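Local coordinates for glycosyl hydrolase, BNR repeat (Ralstonia eutropha, PDB 3B7F), which is a seven-bladed beta-propeller with BNR repeats that may act as a glycosyl hydrolase, although its substrate is not established, at residues E95-N103 / F141-P152. Numbering follows the deposited sequence.
Sequences EATRPPAFN and FRSTDHGASWEP. With EDO (1,2-ethanediol), chain Q.
Pro100 bridges two aromatic side chains of 141-152 through different ring carbons. Its CB lies 3.9 Å from the centroid of the Phe141 ring and only 14° off the ring normal, a CH-pi contact over the face, while its CD approaches the five-membered ring of Trp150 in a second one, further off the normal. The other face of that indole is covered by Ser143 CB, so the tryptophan is sandwiched; its first torsion sets CG beside the backbone N, and the ring, turned about chi2, brings its CD1 edge to the carbonyl O of Arg98. Arg98 O also accepts the Trp150 N-H in a bent bond, N to O 2.8 Å, with the donor in the carbonyl plane. Arg98 N returns a nearly straight bond (165°) to Ala148 O, and the two bonds define a single beta bridge between Arg98 and Ser149. This bridge ties the segment leaving the outermost strand 94-95 of one propeller blade to the outer edge of the next, where the turn 145-148 and strand 151-152 follow strand 139-143. Inside this second blade, Asp145 holds Ser149 twice: OD1 accepts the backbone N-H through its syn lone pair, and OD2 takes the hydroxyl OG from above the carboxylate plane. Such paired bonding from an Asp to a Ser in S-T-D-H-G-A-S-W matches the Asp-box pattern of BNR repeats. The Arg98 chain runs extended to NE, its CG anti to the backbone N (chi1 -178°), which lays the guanidinium over Trp150 O and Glu151 CA; Arg98 NH2 comes within 3.7 Å of Pro152 CD. Farther along, Phe102 CD1 meets Phe141 CZ at 3.9 Å, the rings being inclined obliquely. A 1,2-ethanediol, probably from the crystallisation liquor, takes the Thr144 N-H at O1 (N to O1 2.8 Å) and donates from there to Ser149 O.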
loop_
_atom_site.group_PDB
_atom_site.type_symbol
_atom_site.label_atom_id
_atom_site.label_comp_id
_atom_site.label_asym_id
_atom_site.label_seq_id
_atom_site.Cartn_x
_atom_site.Cartn_y
_atom_site.Cartn_z
ATOM N N GLU A 95 14.156 -3.283 -17.706
ATOM C CA GLU A 95 13.725 -4.492 -16.998
ATOM C C GLU A 95 14.859 -5.038 -16.119
ATOM O O GLU A 95 16.031 -4.840 -16.436
ATOM C CB GLU A 95 13.174 -5.585 -17.968
ATOM C CG GLU A 95 14.164 -6.338 -18.907
ATOM C CD GLU A 95 14.830 -5.479 -19.993
ATOM O OE1 GLU A 95 14.325 -4.363 -20.305
ATOM O OE2 GLU A 95 15.880 -5.927 -20.526
ATOM N N ALA A 96 14.482 -5.706 -15.022
ATOM C CA ALA A 96 15.426 -6.331 -14.076
ATOM C C ALA A 96 16.324 -7.332 -14.785
ATOM O O ALA A 96 15.849 -8.060 -15.658
ATOM C CB ALA A 96 14.679 -7.039 -12.920
ATOM N N THR A 97 17.612 -7.356 -14.434
ATOM C CA THR A 97 18.514 -8.362 -14.993
ATOM C C THR A 97 18.118 -9.677 -14.301
ATOM O O THR A 97 18.003 -10.717 -14.978
ATOM C CB THR A 97 20.013 -7.987 -14.897
ATOM O OG1 THR A 97 20.416 -7.835 -13.537
ATOM C CG2 THR A 97 20.264 -6.696 -15.630
ATOM N N ARG A 98 17.829 -9.611 -12.990
ATOM C CA ARG A 98 17.340 -10.761 -12.218
ATOM C C ARG A 98 16.081 -10.355 -11.416
ATOM O O ARG A 98 16.191 -9.892 -10.279
ATOM C CB ARG A 98 18.426 -11.296 -11.287
ATOM C CG ARG A 98 18.012 -12.529 -10.466
ATOM C CD ARG A 98 19.041 -12.858 -9.390
ATOM N NE ARG A 98 18.511 -13.869 -8.464
ATOM C CZ ARG A 98 19.082 -14.260 -7.316
ATOM N NH1 ARG A 98 20.230 -13.724 -6.881
ATOM N NH2 ARG A 98 18.477 -15.191 -6.573
ATOM N N PRO A 99 14.876 -10.546 -11.995
ATOM C CA PRO A 99 13.688 -10.198 -11.214
ATOM C C PRO A 99 13.396 -11.236 -10.117
ATOM O O PRO A 99 13.997 -12.297 -10.126
ATOM C CB PRO A 99 12.583 -10.192 -12.267
ATOM C CG PRO A 99 13.033 -11.196 -13.277
ATOM C CD PRO A 99 14.514 -11.024 -13.344
ATOM N N PRO A 100 12.500 -10.911 -9.158
ATOM C CA PRO A 100 12.115 -11.864 -8.122
ATOM C C PRO A 100 11.664 -13.244 -8.646
ATOM O O PRO A 100 10.799 -13.335 -9.517
ATOM C CB PRO A 100 10.944 -11.145 -7.433
ATOM C CG PRO A 100 11.286 -9.728 -7.548
ATOM C CD PRO A 100 11.822 -9.611 -8.946
ATOM N N ALA A 101 12.287 -14.294 -8.124
ATOM C CA ALA A 101 11.981 -15.673 -8.504
ATOM C C ALA A 101 12.330 -16.532 -7.335
ATOM O O ALA A 101 13.385 -16.339 -6.743
ATOM C CB ALA A 101 12.793 -16.105 -9.711
ATOM N N PHE A 102 11.445 -17.463 -6.975
ATOM C CA PHE A 102 11.713 -18.391 -5.885
ATOM C C PHE A 102 12.848 -19.345 -6.293
ATOM O O PHE A 102 13.033 -19.644 -7.483
ATOM C CB PHE A 102 10.471 -19.227 -5.534
ATOM C CG PHE A 102 9.311 -18.435 -4.976
ATOM C CD1 PHE A 102 9.327 -17.984 -3.665
ATOM C CD2 PHE A 102 8.180 -18.198 -5.740
ATOM C CE1 PHE A 102 8.241 -17.270 -3.133
ATOM C CE2 PHE A 102 7.092 -17.504 -5.208
ATOM C CZ PHE A 102 7.130 -17.039 -3.904
ATOM N N ASN A 103 13.602 -19.822 -5.309
ATOM C CA ASN A 103 14.668 -20.808 -5.563
ATOM C C ASN A 103 14.072 -22.140 -6.078
ATOM O O ASN A 103 12.891 -22.436 -5.818
ATOM C CB ASN A 103 15.512 -21.074 -4.296
ATOM C CG ASN A 103 16.316 -19.856 -3.833
ATOM O OD1 ASN A 103 16.671 -18.973 -4.623
ATOM N ND2 ASN A 103 16.609 -19.814 -2.535
ATOM N N PHE A 141 11.522 -10.530 -1.177
ATOM C CA PHE A 141 12.756 -10.439 -1.941
ATOM C C PHE A 141 13.453 -9.110 -1.652
ATOM O O PHE A 141 12.832 -8.146 -1.176
ATOM C CB PHE A 141 12.472 -10.575 -3.447
ATOM C CG PHE A 141 11.858 -11.899 -3.819
ATOM C CD1 PHE A 141 10.477 -12.103 -3.727
ATOM C CD2 PHE A 141 12.648 -12.946 -4.235
ATOM C CE1 PHE A 141 9.905 -13.349 -4.055
ATOM C CE2 PHE A 141 12.097 -14.177 -4.549
ATOM C CZ PHE A 141 10.724 -14.386 -4.465
ATOM N N ARG A 142 14.750 -9.072 -1.940
ATOM C CA ARG A 142 15.554 -7.893 -1.700
ATOM C C ARG A 142 16.528 -7.611 -2.855
ATOM O O ARG A 142 17.093 -8.525 -3.447
ATOM C CB ARG A 142 16.336 -8.077 -0.405
ATOM C CG ARG A 142 17.167 -6.871 0.005
ATOM C CD ARG A 142 18.240 -7.213 1.013
ATOM N NE ARG A 142 17.757 -7.357 2.376
ATOM C CZ ARG A 142 17.840 -8.437 3.169
ATOM N NH1 ARG A 142 18.404 -9.599 2.782
ATOM N NH2 ARG A 142 17.349 -8.343 4.406
ATOM N N SER A 143 16.695 -6.326 -3.161
ATOM C CA SER A 143 17.696 -5.850 -4.101
ATOM C C SER A 143 18.600 -4.938 -3.313
ATOM O O SER A 143 18.129 -4.296 -2.386
ATOM C CB SER A 143 17.062 -5.041 -5.218
ATOM O OG SER A 143 18.023 -4.666 -6.172
ATOM N N THR A 144 19.894 -4.951 -3.634
ATOM C CA THR A 144 20.876 -4.010 -3.094
ATOM C C THR A 144 21.504 -3.146 -4.220
ATOM O O THR A 144 22.383 -2.321 -3.925
ATOM C CB THR A 144 21.989 -4.733 -2.324
ATOM O OG1 THR A 144 22.677 -5.617 -3.214
ATOM C CG2 THR A 144 21.413 -5.521 -1.124
ATOM N N ASP A 145 21.033 -3.311 -5.472
ATOM C CA ASP A 145 21.543 -2.592 -6.663
ATOM C C ASP A 145 20.447 -1.781 -7.416
ATOM O O ASP A 145 20.379 -1.811 -8.655
ATOM C CB ASP A 145 22.258 -3.577 -7.615
ATOM C CG ASP A 145 21.329 -4.625 -8.194
ATOM O OD1 ASP A 145 20.170 -4.717 -7.741
ATOM O OD2 ASP A 145 21.744 -5.358 -9.114
ATOM N N HIS A 146 19.617 -1.063 -6.650
ATOM C CA HIS A 146 18.527 -0.202 -7.163
ATOM C C HIS A 146 17.434 -0.945 -7.945
ATOM O O HIS A 146 16.759 -0.359 -8.801
ATOM C CB HIS A 146 19.090 0.967 -8.009
ATOM C CG HIS A 146 20.080 1.806 -7.275
ATOM N ND1 HIS A 146 19.702 2.798 -6.398
ATOM C CD2 HIS A 146 21.433 1.787 -7.265
ATOM C CE1 HIS A 146 20.782 3.365 -5.888
ATOM N NE2 HIS A 146 21.844 2.762 -6.389
ATOM N N GLY A 147 17.247 -2.220 -7.629
ATOM C CA GLY A 147 16.238 -3.033 -8.269
ATOM C C GLY A 147 16.625 -3.705 -9.555
ATOM O O GLY A 147 15.746 -4.183 -10.246
ATOM N N ALA A 148 17.918 -3.745 -9.894
ATOM C CA ALA A 148 18.362 -4.452 -11.100
ATOM C C ALA A 148 18.254 -5.964 -10.903
ATOM O O ALA A 148 17.760 -6.664 -11.791
ATOM C CB ALA A 148 19.797 -4.038 -11.500
ATOM N N SER A 149 18.696 -6.439 -9.735
ATOM C CA SER A 149 18.703 -7.859 -9.381
ATOM C C SER A 149 18.073 -8.044 -8.014
ATOM O O SER A 149 18.233 -7.205 -7.123
ATOM C CB SER A 149 20.127 -8.442 -9.395
ATOM O OG SER A 149 20.951 -7.804 -8.444
ATOM N N TRP A 150 17.354 -9.149 -7.872
ATOM C CA TRP A 150 16.621 -9.484 -6.674
ATOM C C TRP A 150 16.970 -10.883 -6.218
ATOM O O TRP A 150 17.163 -11.758 -7.062
ATOM C CB TRP A 150 15.130 -9.414 -6.980
ATOM C CG TRP A 150 14.674 -8.015 -7.321
ATOM C CD1 TRP A 150 14.698 -7.408 -8.551
ATOM C CD2 TRP A 150 14.144 -7.055 -6.413
ATOM N NE1 TRP A 150 14.222 -6.137 -8.456
ATOM C CE2 TRP A 150 13.892 -5.882 -7.152
ATOM C CE3 TRP A 150 13.894 -7.057 -5.029
ATOM C CZ2 TRP A 150 13.367 -4.739 -6.572
ATOM C CZ3 TRP A 150 13.403 -5.924 -4.446
ATOM C CH2 TRP A 150 13.132 -4.776 -5.219
ATOM N N GLU A 151 17.061 -11.079 -4.898
ATOM C CA GLU A 151 17.287 -12.392 -4.307
ATOM C C GLU A 151 16.208 -12.608 -3.225
ATOM O O GLU A 151 15.712 -11.624 -2.642
ATOM C CB GLU A 151 18.687 -12.479 -3.682
ATOM C CG GLU A 151 18.808 -11.727 -2.339
ATOM C CD GLU A 151 20.226 -11.511 -1.839
ATOM O OE1 GLU A 151 21.165 -12.230 -2.295
ATOM O OE2 GLU A 151 20.369 -10.597 -0.975
ATOM N N PRO A 152 15.834 -13.872 -2.951
ATOM C CA PRO A 152 14.902 -14.114 -1.851
ATOM C C PRO A 152 15.436 -13.699 -0.473
ATOM O O PRO A 152 16.637 -13.768 -0.252
ATOM C CB PRO A 152 14.722 -15.635 -1.857
ATOM C CG PRO A 152 15.417 -16.164 -3.013
ATOM C CD PRO A 152 16.220 -15.109 -3.650
HETATM C C1 EDO Q . 20.792 -8.381 -5.444
HETATM O O1 EDO Q . 20.697 -6.947 -5.474
HETATM C C2 EDO Q . 20.685 -8.934 -4.035
HETATM O O2 EDO Q . 21.515 -8.181 -3.141
#